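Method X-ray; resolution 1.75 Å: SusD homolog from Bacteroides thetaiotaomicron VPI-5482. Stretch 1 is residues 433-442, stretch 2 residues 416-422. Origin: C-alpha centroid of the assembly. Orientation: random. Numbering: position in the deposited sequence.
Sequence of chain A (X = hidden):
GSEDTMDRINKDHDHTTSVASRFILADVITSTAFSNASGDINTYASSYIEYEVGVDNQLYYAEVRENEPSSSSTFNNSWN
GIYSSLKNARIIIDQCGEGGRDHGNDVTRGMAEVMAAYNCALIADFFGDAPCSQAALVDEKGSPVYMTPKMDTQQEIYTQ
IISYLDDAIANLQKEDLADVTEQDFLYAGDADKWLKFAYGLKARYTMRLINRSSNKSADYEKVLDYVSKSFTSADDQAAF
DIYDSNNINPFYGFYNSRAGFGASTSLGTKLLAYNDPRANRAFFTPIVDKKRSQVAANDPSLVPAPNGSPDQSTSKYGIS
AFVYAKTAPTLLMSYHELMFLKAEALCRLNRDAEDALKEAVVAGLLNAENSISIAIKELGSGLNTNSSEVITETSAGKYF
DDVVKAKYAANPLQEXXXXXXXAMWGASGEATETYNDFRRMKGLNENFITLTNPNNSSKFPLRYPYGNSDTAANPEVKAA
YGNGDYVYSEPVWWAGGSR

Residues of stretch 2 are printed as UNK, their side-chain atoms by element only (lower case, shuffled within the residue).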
# COMPACT_ATOMS: atom_id res chain seq x y z
N GLU A 433 -0.93 0.85 2.27
CA GLU A 433 -0.59 0.18 3.54
C GLU A 433 -0.08 1.19 4.60
O GLU A 433 -0.35 1.05 5.77
CB GLU A 433 0.39 -0.96 3.28
CG GLU A 433 0.81 -1.77 4.48
CD GLU A 433 -0.34 -2.52 5.15
OE1 GLU A 433 -1.43 -2.62 4.58
OE2 GLU A 433 -0.11 -3.06 6.25
N THR A 434 0.62 2.23 4.18
CA THR A 434 1.12 3.23 5.15
C THR A 434 -0.00 3.94 5.85
O THR A 434 0.07 4.26 7.04
CB THR A 434 1.99 4.22 4.53
OG1 THR A 434 3.18 3.53 4.14
CG2 THR A 434 2.34 5.34 5.53
N TYR A 435 -1.07 4.08 5.09
CA TYR A 435 -2.30 4.71 5.59
C TYR A 435 -3.03 3.83 6.63
O TYR A 435 -3.57 4.32 7.62
CB TYR A 435 -3.18 5.05 4.41
CG TYR A 435 -4.53 5.58 4.78
CD1 TYR A 435 -4.68 6.87 5.30
CD2 TYR A 435 -5.65 4.83 4.53
CE1 TYR A 435 -5.93 7.36 5.62
CE2 TYR A 435 -6.89 5.31 4.82
CZ TYR A 435 -7.03 6.57 5.36
OH TYR A 435 -8.30 6.98 5.61
N ASN A 436 -2.96 2.52 6.43
CA ASN A 436 -3.43 1.56 7.44
C ASN A 436 -2.57 1.69 8.69
O ASN A 436 -3.10 1.80 9.77
CB ASN A 436 -3.37 0.13 6.95
CG ASN A 436 -4.35 -0.16 5.84
OD1 ASN A 436 -5.47 0.39 5.85
ND2 ASN A 436 -3.95 -1.01 4.87
N ASP A 437 -1.25 1.69 8.53
CA ASP A 437 -0.38 1.80 9.70
C ASP A 437 -0.65 3.08 10.47
O ASP A 437 -0.66 3.11 11.70
CB ASP A 437 1.10 1.81 9.32
CG ASP A 437 1.68 0.40 8.95
OD1 ASP A 437 1.38 -0.60 9.63
OD2 ASP A 437 2.56 0.33 8.06
N PHE A 438 -0.96 4.14 9.74
CA PHE A 438 -1.10 5.47 10.38
C PHE A 438 -2.32 5.46 11.24
O PHE A 438 -2.33 5.92 12.39
CB PHE A 438 -1.24 6.61 9.32
CG PHE A 438 -1.22 7.97 9.94
CD1 PHE A 438 -0.04 8.60 10.23
CD2 PHE A 438 -2.38 8.57 10.31
CE1 PHE A 438 -0.03 9.81 10.86
CE2 PHE A 438 -2.38 9.78 10.92
CZ PHE A 438 -1.21 10.41 11.21
N ARG A 439 -3.37 4.92 10.67
CA ARG A 439 -4.63 4.86 11.37
C ARG A 439 -4.58 3.85 12.52
O ARG A 439 -5.23 4.00 13.56
CB ARG A 439 -5.77 4.51 10.41
CG ARG A 439 -6.10 5.59 9.42
CD ARG A 439 -7.29 5.14 8.58
NE ARG A 439 -6.94 4.02 7.72
CZ ARG A 439 -7.79 3.19 7.16
NH1 ARG A 439 -9.06 3.31 7.44
NH2 ARG A 439 -7.36 2.21 6.42
N ARG A 440 -3.77 2.82 12.37
CA ARG A 440 -3.65 1.82 13.42
C ARG A 440 -2.97 2.50 14.58
O ARG A 440 -3.39 2.32 15.73
CB ARG A 440 -2.90 0.58 12.96
CG ARG A 440 -2.56 -0.38 14.07
CD ARG A 440 -2.01 -1.68 13.55
NE ARG A 440 -0.82 -1.54 12.74
CZ ARG A 440 0.43 -1.56 13.24
NH1 ARG A 440 0.63 -1.67 14.56
NH2 ARG A 440 1.44 -1.40 12.43
N MSE A 441 -1.91 3.26 14.29
CA MSE A 441 -1.20 4.05 15.34
C MSE A 441 -2.15 5.00 16.06
O MSE A 441 -2.07 5.17 17.28
CB MSE A 441 -0.06 4.84 14.79
CG MSE A 441 1.09 3.92 14.73
SE MSE A 441 2.83 4.53 14.02
CE MSE A 441 2.54 4.50 12.16
N LYS A 442 -3.03 5.63 15.28
CA LYS A 442 -4.05 6.48 15.86
C LYS A 442 -4.91 5.75 16.89
O LYS A 442 -5.13 6.26 18.00
CB LYS A 442 -4.98 7.08 14.80
CG LYS A 442 -4.44 8.27 14.15
CD LYS A 442 -5.47 8.99 13.23
CE LYS A 442 -6.57 9.70 13.96
NZ LYS A 442 -6.18 10.87 14.79
N UNK A 416 11.36 2.94 14.46
CA UNK A 416 10.96 1.86 13.57
C UNK A 416 9.79 2.27 12.69
O UNK A 416 9.80 2.06 11.49
c UNK A 416 10.05 -0.59 13.40
o UNK A 416 11.84 0.08 15.01
c UNK A 416 10.64 0.54 14.36
N UNK A 417 8.79 2.93 13.24
CA UNK A 417 7.62 3.22 12.46
C UNK A 417 7.85 4.43 11.54
O UNK A 417 7.28 4.50 10.43
c UNK A 417 6.14 2.25 14.31
se UNK A 417 5.85 0.64 13.29
c UNK A 417 4.32 1.26 12.28
c UNK A 417 6.45 3.44 13.38
N UNK A 418 8.70 5.35 12.00
CA UNK A 418 9.14 6.49 11.14
C UNK A 418 9.86 5.94 9.91
O UNK A 418 9.61 6.36 8.77
c UNK A 418 9.18 8.28 12.92
c UNK A 418 9.97 9.22 13.91
c UNK A 418 10.60 8.50 10.88
c UNK A 418 10.03 7.51 11.88
N UNK A 419 10.73 4.98 10.14
CA UNK A 419 11.47 4.35 9.07
C UNK A 419 10.57 3.55 8.13
O UNK A 419 10.79 3.55 6.91
n UNK A 419 14.66 6.59 9.75
c UNK A 419 14.38 5.40 9.24
o UNK A 419 14.58 5.12 8.05
c UNK A 419 12.67 3.50 9.60
c UNK A 419 13.81 4.35 10.22
N UNK A 420 9.53 2.93 8.67
CA UNK A 420 8.61 2.16 7.85
C UNK A 420 7.95 3.16 6.92
O UNK A 420 7.84 2.95 5.73
c UNK A 420 5.72 -0.28 8.83
c UNK A 420 6.68 0.49 7.95
n UNK A 420 3.80 -1.92 8.86
c UNK A 420 7.57 1.42 8.72
c UNK A 420 5.07 -1.47 8.12
N UNK A 421 7.48 4.23 7.52
CA UNK A 421 6.86 5.36 6.80
C UNK A 421 7.73 5.90 5.67
O UNK A 421 7.27 5.95 4.52
c UNK A 421 4.10 8.99 6.07
c UNK A 421 5.88 7.70 7.05
c UNK A 421 4.54 7.87 6.75
o UNK A 421 4.53 11.14 5.03
c UNK A 421 6.34 9.85 6.03
c UNK A 421 6.76 8.74 6.72
c UNK A 421 6.40 6.48 7.77
c UNK A 421 4.98 9.99 5.72
N UNK A 422 9.02 6.14 5.92
CA UNK A 422 9.92 6.67 4.90
C UNK A 422 10.24 5.67 3.79
O UNK A 422 10.39 6.04 2.62
c UNK A 422 11.24 7.18 5.53
c UNK A 422 12.35 8.76 7.10
c UNK A 422 10.45 9.60 5.67
c UNK A 422 11.00 8.39 6.45
O HOH W 1 2.21 -3.79 7.50

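Position 416 has three side-chain atoms: a first carbon that carries one oxygen and one carbon, none of them touching stretch 1. Such a fork, with a hydroxyl on one arm and a methyl on the other, is threonine. The hydroxyl of Thr 416 is hydrogen-bonded elsewhere in the structure, and its backbone O accepts a 3.0 Å hydrogen bond from N of position 420, a regular helical turn.

Position 417 carries an unbranched chain of two carbons, a selenium and a final carbon. Its CA-to-CB bond points toward stretch 1, and the terminal carbon of 417 lies 3.7 Å from CE of Met 441, itself a selenomethionine, 3.9 Å from NH2 of Arg 440 and 4.3 Å from CG of Asp 437. The selenium identifies selenomethionine, the labelled form of methionine, so this is Met 417. A long, flexible, unbranched chain suits this place: with all three chi angles in m, it folds so that its tip packs against an apolar neighbour beside charged groups without needing a polar partner.

Position 418 has four carbons, forked at the first, with one arm two carbons long. Its CA-to-CB bond points away from stretch 1, and the side chain makes no contact there. The fork is that of isoleucine; the hydrocarbon of Ile 418 leaves no polar group unpaired.

Position 419 has three carbons, the third bearing one oxygen and one nitrogen, all out of reach of stretch 1. This carboxamide is that of glutamine. The amide of Gln 419 is buried, but its NE2 finds a hydrogen-bonding partner just outside the stretches.

Position 420 shows four carbons in a row ending in nitrogen. The terminal nitrogen of 420 lies 2.7 Å from OD2 of Asp 437 and 2.9 Å from OD1 of Asp 437. This is the signature of lysine. The chain of Lys 420 is extended, with every chi angle in t, and this reach lets NZ form a salt bridge through OD2, with a second, weak hydrogen bond to OD1. The ammonium also donates to a water at 2.8 Å from NZ, and that water donates in turn to OE2 of Glu 433, 2.7 Å from the water oxygen.

Position 421 has one carbon followed by a six-carbon ring bearing an oxygen. Although its CA-to-CB bond points sideways, a ring carbon of 421 lies 3.6 Å from CG2 of Thr 434. The residue is tyrosine. In Tyr 421 that carbon is CD2, where a methyl meets an apolar ring atom, while the hydroxyl is satisfied elsewhere in the structure.

Position 422 has four carbons forked at the second; its CA-to-CB bond points away from stretch 1, and its side chain makes no contact there. This is leucine, and buried Leu 422 brings no polar group needing a partner.

The contact joins two nearly antiparallel helices, whose directions differ by 154° and whose axes approach to 10.5 Å. Asp 437 is its electrostatic centre. Its OD1 also accepts a 2.9 Å hydrogen bond from NH2 of Arg 440, part of a salt bridge, so one carboxylate serves two cations and offsets the closeness of Arg 440 NH2 to Lys 420 NZ, 4.3 Å apart. The paired methionines and the threonine–tyrosine contact add apolar packing to this charged cluster.

Stretch 2, residues 416-422: TMIQKYL
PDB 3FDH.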